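Local coordinates for prepilin-like protein (PDB 6QVF) that is a competence-associated type IV pilin that probably binds DNA at the pilus tip during natural transformation, at residues B[57-63]-B[84-90]; B[18-22]-B[120-124]; B[42-46]-B[150-154]. All coordinates share one frame; numbering follows the deposited sequence.

Contact 2 lies on the pilin scaffold proper, where the long N-terminal helix 2-30 packs on the four-stranded antiparallel sheet of strands 92-97, 100-108, 117-125 and 131-139. Segments 57-63, 84-90 and 42-46 lie between that helix and that sheet in sequence, around the small sheet of 32-35, 55-58 and 44-45. Contacts 1 and 3, centres about 15 Å apart, touch where Asp43 meets Phe58. Contact 2 stands across the chain's centre, about 20 Å from contact 1 and 30 Å from contact 3, centre to centre. Contact 1 falls between the segments of both others, which interleave. Contact 2 thus holds the helix on the large sheet, while contact 3 ties the chain after that sheet back to the small one.

Contact 1. Residues B[57-63]-B[84-90]; sequences SFYFVDY and NLRPGLT
The junction where strand 55-58 of the small antiparallel sheet runs into helix 59-66 is covered by the loop 84-90, with Arg86 reaching across to Ser57, Tyr59 and Asp62. Its guanidinium lies flat on the Tyr59 ring, planes 12° apart, a cation-pi stack with CZ 4.0 Å from the ring centroid and displaced toward the rim. End-on, NH1 and NH2 both grip Ser57 OG, which also bonds Tyr41 O. NH1 forms a salt bridge to Asp62 OD2 at 2.8 Å, approaching from above the carboxylate plane. The other oxygen, OD1, accepts the backbone N of Arg86 at 2.8 Å in a nearly straight bond (167°) and pairs with Arg78 as well. Extended from CG to NE, the arginine chain carries its charge over the ring. A methionine here would probably leave Asp62 OD2 without this charged mate and Tyr59 without its stacked cation. The Tyr59 hydroxyl bonds Glu33. Farther along the loop, a water bridges Tyr63 OH and Thr90 N, and Leu89 CD1, 3.3 Å from Asp62 CB, stands over the centre of the Tyr63 ring in a CH-pi contact, 4.1 Å from its centroid.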
loop_
_atom_site.group_PDB
_atom_site.type_symbol
_atom_site.label_atom_id
_atom_site.label_comp_id
_atom_site.label_asym_id
_atom_site.label_seq_id
_atom_site.Cartn_x
_atom_site.Cartn_y
_atom_site.Cartn_z
ATOM N N SER B 57 -26.998 2.828 -1.773
ATOM C CA SER B 57 -26.275 2.999 -0.547
ATOM C C SER B 57 -24.883 2.423 -0.749
ATOM O O SER B 57 -24.735 1.255 -1.161
ATOM C CB SER B 57 -26.981 2.311 0.583
ATOM O OG SER B 57 -26.304 2.461 1.836
ATOM N N PHE B 58 -23.867 3.240 -0.438
ATOM C CA PHE B 58 -22.474 2.801 -0.586
ATOM C C PHE B 58 -21.850 2.500 0.776
ATOM O O PHE B 58 -21.785 3.368 1.625
ATOM C CB PHE B 58 -21.633 3.877 -1.275
ATOM C CG PHE B 58 -22.094 4.230 -2.660
ATOM C CD1 PHE B 58 -21.786 3.411 -3.715
ATOM C CD2 PHE B 58 -22.863 5.354 -2.916
ATOM C CE1 PHE B 58 -22.188 3.713 -4.996
ATOM C CE2 PHE B 58 -23.286 5.640 -4.206
ATOM C CZ PHE B 58 -22.950 4.811 -5.237
ATOM N N TYR B 59 -21.363 1.277 0.932
ATOM C CA TYR B 59 -20.670 0.910 2.156
ATOM C C TYR B 59 -19.401 1.757 2.335
ATOM O O TYR B 59 -18.878 1.825 3.445
ATOM C CB TYR B 59 -20.351 -0.584 2.185
ATOM C CG TYR B 59 -21.511 -1.458 2.583
ATOM C CD1 TYR B 59 -22.629 -1.566 1.771
ATOM C CD2 TYR B 59 -21.557 -2.073 3.813
ATOM C CE1 TYR B 59 -23.711 -2.359 2.129
ATOM C CE2 TYR B 59 -22.618 -2.892 4.178
ATOM C CZ TYR B 59 -23.722 -3.003 3.350
ATOM O OH TYR B 59 -24.802 -3.768 3.715
ATOM N N PHE B 60 -18.879 2.307 1.242
ATOM C CA PHE B 60 -17.720 3.202 1.324
ATOM C C PHE B 60 -17.941 4.220 2.452
ATOM O O PHE B 60 -17.035 4.527 3.245
ATOM C CB PHE B 60 -17.473 3.881 -0.017
ATOM C CG PHE B 60 -16.307 4.821 0.006
ATOM C CD1 PHE B 60 -16.441 6.111 0.507
ATOM C CD2 PHE B 60 -15.066 4.375 -0.406
ATOM C CE1 PHE B 60 -15.335 6.950 0.582
ATOM C CE2 PHE B 60 -13.979 5.248 -0.381
ATOM C CZ PHE B 60 -14.117 6.510 0.121
ATOM N N VAL B 61 -19.144 4.792 2.489
ATOM C CA VAL B 61 -19.460 5.826 3.491
ATOM C C VAL B 61 -19.353 5.265 4.905
ATOM O O VAL B 61 -18.776 5.900 5.798
ATOM C CB VAL B 61 -20.857 6.415 3.232
ATOM C CG1 VAL B 61 -21.256 7.457 4.271
ATOM C CG2 VAL B 61 -20.961 6.984 1.832
ATOM N N ASP B 62 -19.935 4.085 5.129
ATOM C CA ASP B 62 -19.916 3.455 6.420
ATOM C C ASP B 62 -18.479 3.194 6.870
ATOM O O ASP B 62 -18.106 3.534 7.993
ATOM C CB ASP B 62 -20.741 2.174 6.435
ATOM C CG ASP B 62 -22.164 2.486 6.013
ATOM O OD1 ASP B 62 -22.909 3.008 6.857
ATOM O OD2 ASP B 62 -22.474 2.288 4.812
ATOM N N TYR B 63 -17.670 2.628 5.990
ATOM C CA TYR B 63 -16.291 2.315 6.402
ATOM C C TYR B 63 -15.490 3.607 6.607
ATOM O O TYR B 63 -14.691 3.694 7.567
ATOM C CB TYR B 63 -15.600 1.405 5.387
ATOM C CG TYR B 63 -16.038 -0.035 5.519
ATOM C CD1 TYR B 63 -15.585 -0.813 6.566
ATOM C CD2 TYR B 63 -16.873 -0.630 4.581
ATOM C CE1 TYR B 63 -16.010 -2.115 6.732
ATOM C CE2 TYR B 63 -17.282 -1.938 4.721
ATOM C CZ TYR B 63 -16.844 -2.688 5.789
ATOM O OH TYR B 63 -17.254 -3.983 5.903
ATOM N N ASN B 84 -26.662 7.119 11.525
ATOM C CA ASN B 84 -27.010 6.711 10.162
ATOM C C ASN B 84 -25.803 6.079 9.465
ATOM O O ASN B 84 -25.751 6.000 8.247
ATOM C CB ASN B 84 -27.534 7.896 9.354
ATOM C CG ASN B 84 -28.821 8.452 9.935
ATOM O OD1 ASN B 84 -29.587 7.700 10.543
ATOM N ND2 ASN B 84 -29.032 9.757 9.792
ATOM N N LEU B 85 -24.838 5.609 10.255
ATOM C CA LEU B 85 -23.766 4.705 9.798
ATOM C C LEU B 85 -24.087 3.272 10.254
ATOM O O LEU B 85 -24.568 3.014 11.381
ATOM C CB LEU B 85 -22.424 5.182 10.349
ATOM C CG LEU B 85 -22.008 6.610 10.058
ATOM C CD1 LEU B 85 -20.792 6.930 10.894
ATOM C CD2 LEU B 85 -21.723 6.819 8.579
ATOM N N ARG B 86 -23.835 2.314 9.364
ATOM C CA ARG B 86 -24.216 0.953 9.608
ATOM C C ARG B 86 -23.499 0.407 10.840
ATOM O O ARG B 86 -22.294 0.560 10.995
ATOM C CB ARG B 86 -23.865 0.084 8.403
ATOM C CG ARG B 86 -24.869 0.180 7.276
ATOM C CD ARG B 86 -24.451 -0.664 6.102
ATOM N NE ARG B 86 -25.540 -0.675 5.111
ATOM C CZ ARG B 86 -25.649 0.124 4.054
ATOM N NH1 ARG B 86 -24.744 1.066 3.801
ATOM N NH2 ARG B 86 -26.690 -0.024 3.248
ATOM N N PRO B 87 -24.236 -0.263 11.760
ATOM C CA PRO B 87 -23.642 -0.834 12.963
ATOM C C PRO B 87 -23.009 -2.178 12.601
ATOM O O PRO B 87 -23.324 -2.752 11.590
ATOM C CB PRO B 87 -24.872 -0.972 13.879
ATOM C CG PRO B 87 -25.967 -1.361 12.909
ATOM C CD PRO B 87 -25.698 -0.484 11.700
ATOM N N GLY B 88 -22.077 -2.672 13.409
ATOM C CA GLY B 88 -21.649 -4.044 13.202
ATOM C C GLY B 88 -20.727 -4.251 12.003
ATOM O O GLY B 88 -20.596 -5.358 11.523
ATOM N N LEU B 89 -20.144 -3.180 11.468
ATOM C CA LEU B 89 -18.987 -3.348 10.608
ATOM C C LEU B 89 -17.774 -3.619 11.489
ATOM O O LEU B 89 -17.628 -3.051 12.550
ATOM C CB LEU B 89 -18.715 -2.082 9.797
ATOM C CG LEU B 89 -19.867 -1.554 8.972
ATOM C CD1 LEU B 89 -19.421 -0.313 8.241
ATOM C CD2 LEU B 89 -20.361 -2.590 8.003
ATOM N N THR B 90 -16.881 -4.467 10.992
ATOM C CA THR B 90 -15.601 -4.666 11.610
ATOM C C THR B 90 -14.529 -3.921 10.809
ATOM O O THR B 90 -14.478 -4.071 9.541
ATOM C CB THR B 90 -15.350 -6.170 11.701
ATOM O OG1 THR B 90 -16.385 -6.737 12.503
ATOM C CG2 THR B 90 -14.035 -6.473 12.347
HETATM O O HOH W 1 -17.642 -5.562 8.455
#

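Contact 2. Residues B[18-22]-B[120-124]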
loop_
_atom_site.group_PDB
_atom_site.type_symbol
_atom_site.label_atom_id
_atom_site.label_comp_id
_atom_site.label_asym_id
_atom_site.label_seq_id
_atom_site.Cartn_x
_atom_site.Cartn_y
_atom_site.Cartn_z
ATOM N N ALA B 18 -2.222 -12.967 1.773
ATOM C CA ALA B 18 -2.435 -11.531 1.871
ATOM C C ALA B 18 -3.367 -11.062 0.750
ATOM O O ALA B 18 -4.252 -10.237 1.012
ATOM C CB ALA B 18 -1.130 -10.793 1.816
ATOM N N VAL B 19 -3.134 -11.508 -0.492
ATOM C CA VAL B 19 -3.947 -11.050 -1.618
ATOM C C VAL B 19 -5.425 -11.371 -1.355
ATOM O O VAL B 19 -6.320 -10.550 -1.664
ATOM C CB VAL B 19 -3.453 -11.668 -2.947
ATOM C CG1 VAL B 19 -4.493 -11.534 -4.049
ATOM C CG2 VAL B 19 -2.172 -10.976 -3.373
ATOM N N GLN B 20 -5.700 -12.603 -0.905
ATOM C CA GLN B 20 -7.074 -13.096 -0.723
ATOM C C GLN B 20 -7.817 -12.174 0.262
ATOM O O GLN B 20 -8.959 -11.749 0.049
ATOM C CB GLN B 20 -7.008 -14.534 -0.199
ATOM C CG GLN B 20 -8.355 -15.186 -0.042
ATOM C CD GLN B 20 -8.280 -16.569 0.566
ATOM O OE1 GLN B 20 -8.999 -16.843 1.509
ATOM N NE2 GLN B 20 -7.425 -17.440 0.027
ATOM N N VAL B 21 -7.163 -11.857 1.367
ATOM C CA VAL B 21 -7.758 -11.009 2.398
ATOM C C VAL B 21 -7.896 -9.567 1.893
ATOM O O VAL B 21 -8.925 -8.918 2.081
ATOM C CB VAL B 21 -6.933 -11.073 3.695
ATOM C CG1 VAL B 21 -7.469 -10.101 4.737
ATOM C CG2 VAL B 21 -6.891 -12.506 4.218
ATOM N N LEU B 22 -6.874 -9.041 1.219
ATOM C CA LEU B 22 -6.946 -7.709 0.664
ATOM C C LEU B 22 -8.108 -7.586 -0.321
ATOM O O LEU B 22 -8.851 -6.586 -0.279
ATOM C CB LEU B 22 -5.630 -7.362 -0.036
ATOM C CG LEU B 22 -5.562 -5.952 -0.615
ATOM C CD1 LEU B 22 -5.589 -4.931 0.492
ATOM C CD2 LEU B 22 -4.321 -5.770 -1.481
ATOM N N VAL B 120 -6.913 -0.010 2.695
ATOM C CA VAL B 120 -7.015 -1.366 3.150
ATOM C C VAL B 120 -5.582 -1.921 3.163
ATOM O O VAL B 120 -4.876 -1.872 2.146
ATOM C CB VAL B 120 -7.938 -2.232 2.270
ATOM C CG1 VAL B 120 -8.122 -3.631 2.859
ATOM C CG2 VAL B 120 -9.267 -1.533 1.997
ATOM N N VAL B 121 -5.130 -2.349 4.335
ATOM C CA VAL B 121 -3.766 -2.819 4.526
ATOM C C VAL B 121 -3.788 -4.175 5.189
ATOM O O VAL B 121 -4.463 -4.337 6.197
ATOM C CB VAL B 121 -2.940 -1.788 5.303
ATOM C CG1 VAL B 121 -1.506 -2.233 5.478
ATOM C CG2 VAL B 121 -3.001 -0.464 4.588
ATOM N N VAL B 122 -2.956 -5.093 4.680
ATOM C CA VAL B 122 -2.862 -6.425 5.222
ATOM C C VAL B 122 -1.403 -6.817 5.411
ATOM O O VAL B 122 -0.543 -6.428 4.635
ATOM C CB VAL B 122 -3.592 -7.452 4.340
ATOM C CG1 VAL B 122 -5.044 -7.040 4.130
ATOM C CG2 VAL B 122 -2.880 -7.688 3.027
ATOM N N THR B 123 -1.184 -7.634 6.432
ATOM C CA THR B 123 0.130 -8.230 6.642
ATOM C C THR B 123 -0.033 -9.715 6.956
ATOM O O THR B 123 -0.635 -10.071 8.001
ATOM C CB THR B 123 0.897 -7.532 7.762
ATOM O OG1 THR B 123 1.169 -6.165 7.468
ATOM C CG2 THR B 123 2.229 -8.209 8.053
ATOM N N ALA B 124 0.508 -10.541 6.062
ATOM C CA ALA B 124 0.537 -12.005 6.257
ATOM C C ALA B 124 1.862 -12.387 6.909
ATOM O O ALA B 124 2.903 -11.991 6.432
ATOM C CB ALA B 124 0.419 -12.718 4.952
#
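Val122 faces helix segment 18-22 from the strand, CG1 turned to Val21 and CG2 to Ala18, both also near Leu22. Its CG1, trans to the carbonyl carbon (chi1 -55°), meets Val21 CG1 at 4.0 Å, the two side chains meeting at a slant, and also lies near the backbone N of Leu22. The same rotation puts CG2 between the backbone N and the carbonyl carbon, from where it reaches Ala18 CB at 3.8 Å and lies 3.5 Å from Ala18 O. That oxygen already accepts the helical bond from Leu22 N, so the methyl packs against a carbonyl already engaged in the helix. This is the helix-on-sheet packing of a type IV pilin: helix 2-30 lies on one face of the antiparallel sheet, here against strand 117-125. The two short segments run roughly antiparallel, at 153°, with their axes 8.2 Å apart. At one end, Ala18 and Ala124 meet methyl to methyl, CB to CB at 4.0 Å, and their small size lets the backbones come to 5.3 Å between CA atoms. At the other, Leu22 starts off trans to its own N and turns at chi2 (66°), which carries CD1 toward the strand, 3.7 Å from Val120 CG1 and beside Val120 O. No hydrogen bond crosses between the segments. Leu134 of strand 131-139 touches Ala18 and Leu22, while Val102 and Trp104 of strand 100-108 touch both Val21 and Val122.

Contact 3. Residues B[42-46]-B[150-154]; sequences KDAPL and DQPAP
Asp43 meets the loop 150-154 through its backbone rather than its carboxylate: its carbonyl O lies 3.6 Å from Ala153 CB, and the two CB atoms face each other at 4.3 Å. The same oxygen takes a bond from a water, 2.8 Å away; that water also lies by Gln151 OE1, but so unusually close that a bridge between the segments is doubtful, and no direct hydrogen bond joins them. The carboxylate is engaged within its own neighbourhood, with OD2 accepting a hydrogen bond from the backbone N of Phe58 and OD1 in a salt bridge with Arg78. Asp43 and Ala44 together face Arg56, a classic beta bulge where strand 44-45, at the edge of the small three-stranded antiparallel sheet, pairs with strand 55-58. The loop 150-154, which follows strand 131-139 and lies just before Cys155 of the disulfide to Cys140, packs beside this edge. Next in sequence, Ala44 directs its methyl at the Gln151 amide, CB standing 3.3 Å from OE1 and 3.6 Å from CD; it also meets Ala153 CB at 4.3 Å. Gln151 gets there by a bend: CG leaves trans to the backbone N (chi1 172°), then chi2 of 66° folds the chain and brings the amide up to the strand. Pro45 comes last, its ring and the glutamine approaching from opposite directions, with CD 3.7 Å from NE2. Pro45 also touches Trp55 of strand 55-58. A cis peptide bond joins Ala153 to Pro154, whose ring packs on Phe58 and Val61.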
loop_
_atom_site.group_PDB
_atom_site.type_symbol
_atom_site.label_atom_id
_atom_site.label_comp_id
_atom_site.label_asym_id
_atom_site.label_seq_id
_atom_site.Cartn_x
_atom_site.Cartn_y
_atom_site.Cartn_z
ATOM N N LYS B 42 -29.364 5.665 2.773
ATOM C CA LYS B 42 -29.450 6.108 1.402
ATOM C C LYS B 42 -28.353 7.130 1.088
ATOM O O LYS B 42 -28.036 7.981 1.921
ATOM C CB LYS B 42 -30.842 6.673 1.097
ATOM C CG LYS B 42 -31.127 8.055 1.671
ATOM C CD LYS B 42 -32.587 8.441 1.557
ATOM C CE LYS B 42 -32.846 9.925 1.744
ATOM N NZ LYS B 42 -32.370 10.403 3.051
ATOM N N ASP B 43 -27.753 7.016 -0.114
ATOM C CA ASP B 43 -26.720 7.950 -0.564
ATOM C C ASP B 43 -27.135 8.694 -1.834
ATOM O O ASP B 43 -26.972 9.901 -1.918
ATOM C CB ASP B 43 -25.388 7.217 -0.707
ATOM C CG ASP B 43 -24.824 6.819 0.651
ATOM O OD1 ASP B 43 -24.776 7.701 1.548
ATOM O OD2 ASP B 43 -24.442 5.641 0.819
ATOM N N ALA B 44 -27.601 7.981 -2.855
ATOM C CA ALA B 44 -27.976 8.637 -4.090
ATOM C C ALA B 44 -29.244 7.989 -4.627
ATOM O O ALA B 44 -29.402 6.770 -4.572
ATOM C CB ALA B 44 -26.877 8.546 -5.113
ATOM N N PRO B 45 -30.183 8.782 -5.191
ATOM C CA PRO B 45 -31.384 8.200 -5.785
ATOM C C PRO B 45 -31.033 7.463 -7.082
ATOM O O PRO B 45 -30.172 7.929 -7.834
ATOM C CB PRO B 45 -32.260 9.435 -6.013
ATOM C CG PRO B 45 -31.263 10.557 -6.251
ATOM C CD PRO B 45 -30.105 10.235 -5.333
ATOM N N LEU B 46 -31.697 6.323 -7.330
ATOM C CA LEU B 46 -31.455 5.586 -8.591
ATOM C C LEU B 46 -31.872 6.429 -9.801
ATOM O O LEU B 46 -31.219 6.391 -10.859
ATOM C CB LEU B 46 -32.233 4.275 -8.585
ATOM C CG LEU B 46 -31.742 3.221 -7.601
ATOM C CD1 LEU B 46 -32.523 1.941 -7.765
ATOM C CD2 LEU B 46 -30.238 2.948 -7.750
ATOM N N ASP B 150 -23.124 16.740 -10.465
ATOM C CA ASP B 150 -24.523 16.942 -10.067
ATOM C C ASP B 150 -24.948 15.853 -9.074
ATOM O O ASP B 150 -26.022 15.901 -8.478
ATOM C CB ASP B 150 -25.455 16.971 -11.276
ATOM C CG ASP B 150 -25.235 15.818 -12.218
ATOM O OD1 ASP B 150 -25.517 14.702 -11.790
ATOM O OD2 ASP B 150 -24.761 16.059 -13.359
ATOM N N GLN B 151 -24.055 14.897 -8.816
ATOM C CA GLN B 151 -24.379 13.759 -7.969
ATOM C C GLN B 151 -23.093 13.231 -7.309
ATOM O O GLN B 151 -22.518 12.222 -7.719
ATOM C CB GLN B 151 -25.046 12.703 -8.839
ATOM C CG GLN B 151 -25.262 11.382 -8.138
ATOM C CD GLN B 151 -26.240 11.565 -7.032
ATOM O OE1 GLN B 151 -25.880 11.654 -5.846
ATOM N NE2 GLN B 151 -27.484 11.662 -7.474
ATOM N N PRO B 152 -22.572 13.938 -6.285
ATOM C CA PRO B 152 -21.244 13.639 -5.742
ATOM C C PRO B 152 -21.120 12.406 -4.831
ATOM O O PRO B 152 -20.008 11.930 -4.554
ATOM C CB PRO B 152 -20.929 14.905 -4.944
ATOM C CG PRO B 152 -22.283 15.459 -4.546
ATOM C CD PRO B 152 -23.193 15.139 -5.703
ATOM N N ALA B 153 -22.242 11.891 -4.337
ATOM C CA ALA B 153 -22.217 10.798 -3.421
ATOM C C ALA B 153 -21.489 9.609 -4.051
ATOM O O ALA B 153 -21.714 9.268 -5.215
ATOM C CB ALA B 153 -23.599 10.396 -3.031
ATOM N N PRO B 154 -20.612 8.878 -3.326
ATOM C CA PRO B 154 -20.375 8.990 -1.894
ATOM C C PRO B 154 -19.207 9.876 -1.458
ATOM O O PRO B 154 -18.738 9.775 -0.295
ATOM C CB PRO B 154 -20.029 7.557 -1.491
ATOM C CG PRO B 154 -19.303 7.016 -2.713
ATOM C CD PRO B 154 -19.948 7.704 -3.901
HETATM O O HOH W 2 -27.035 12.146 -3.656
#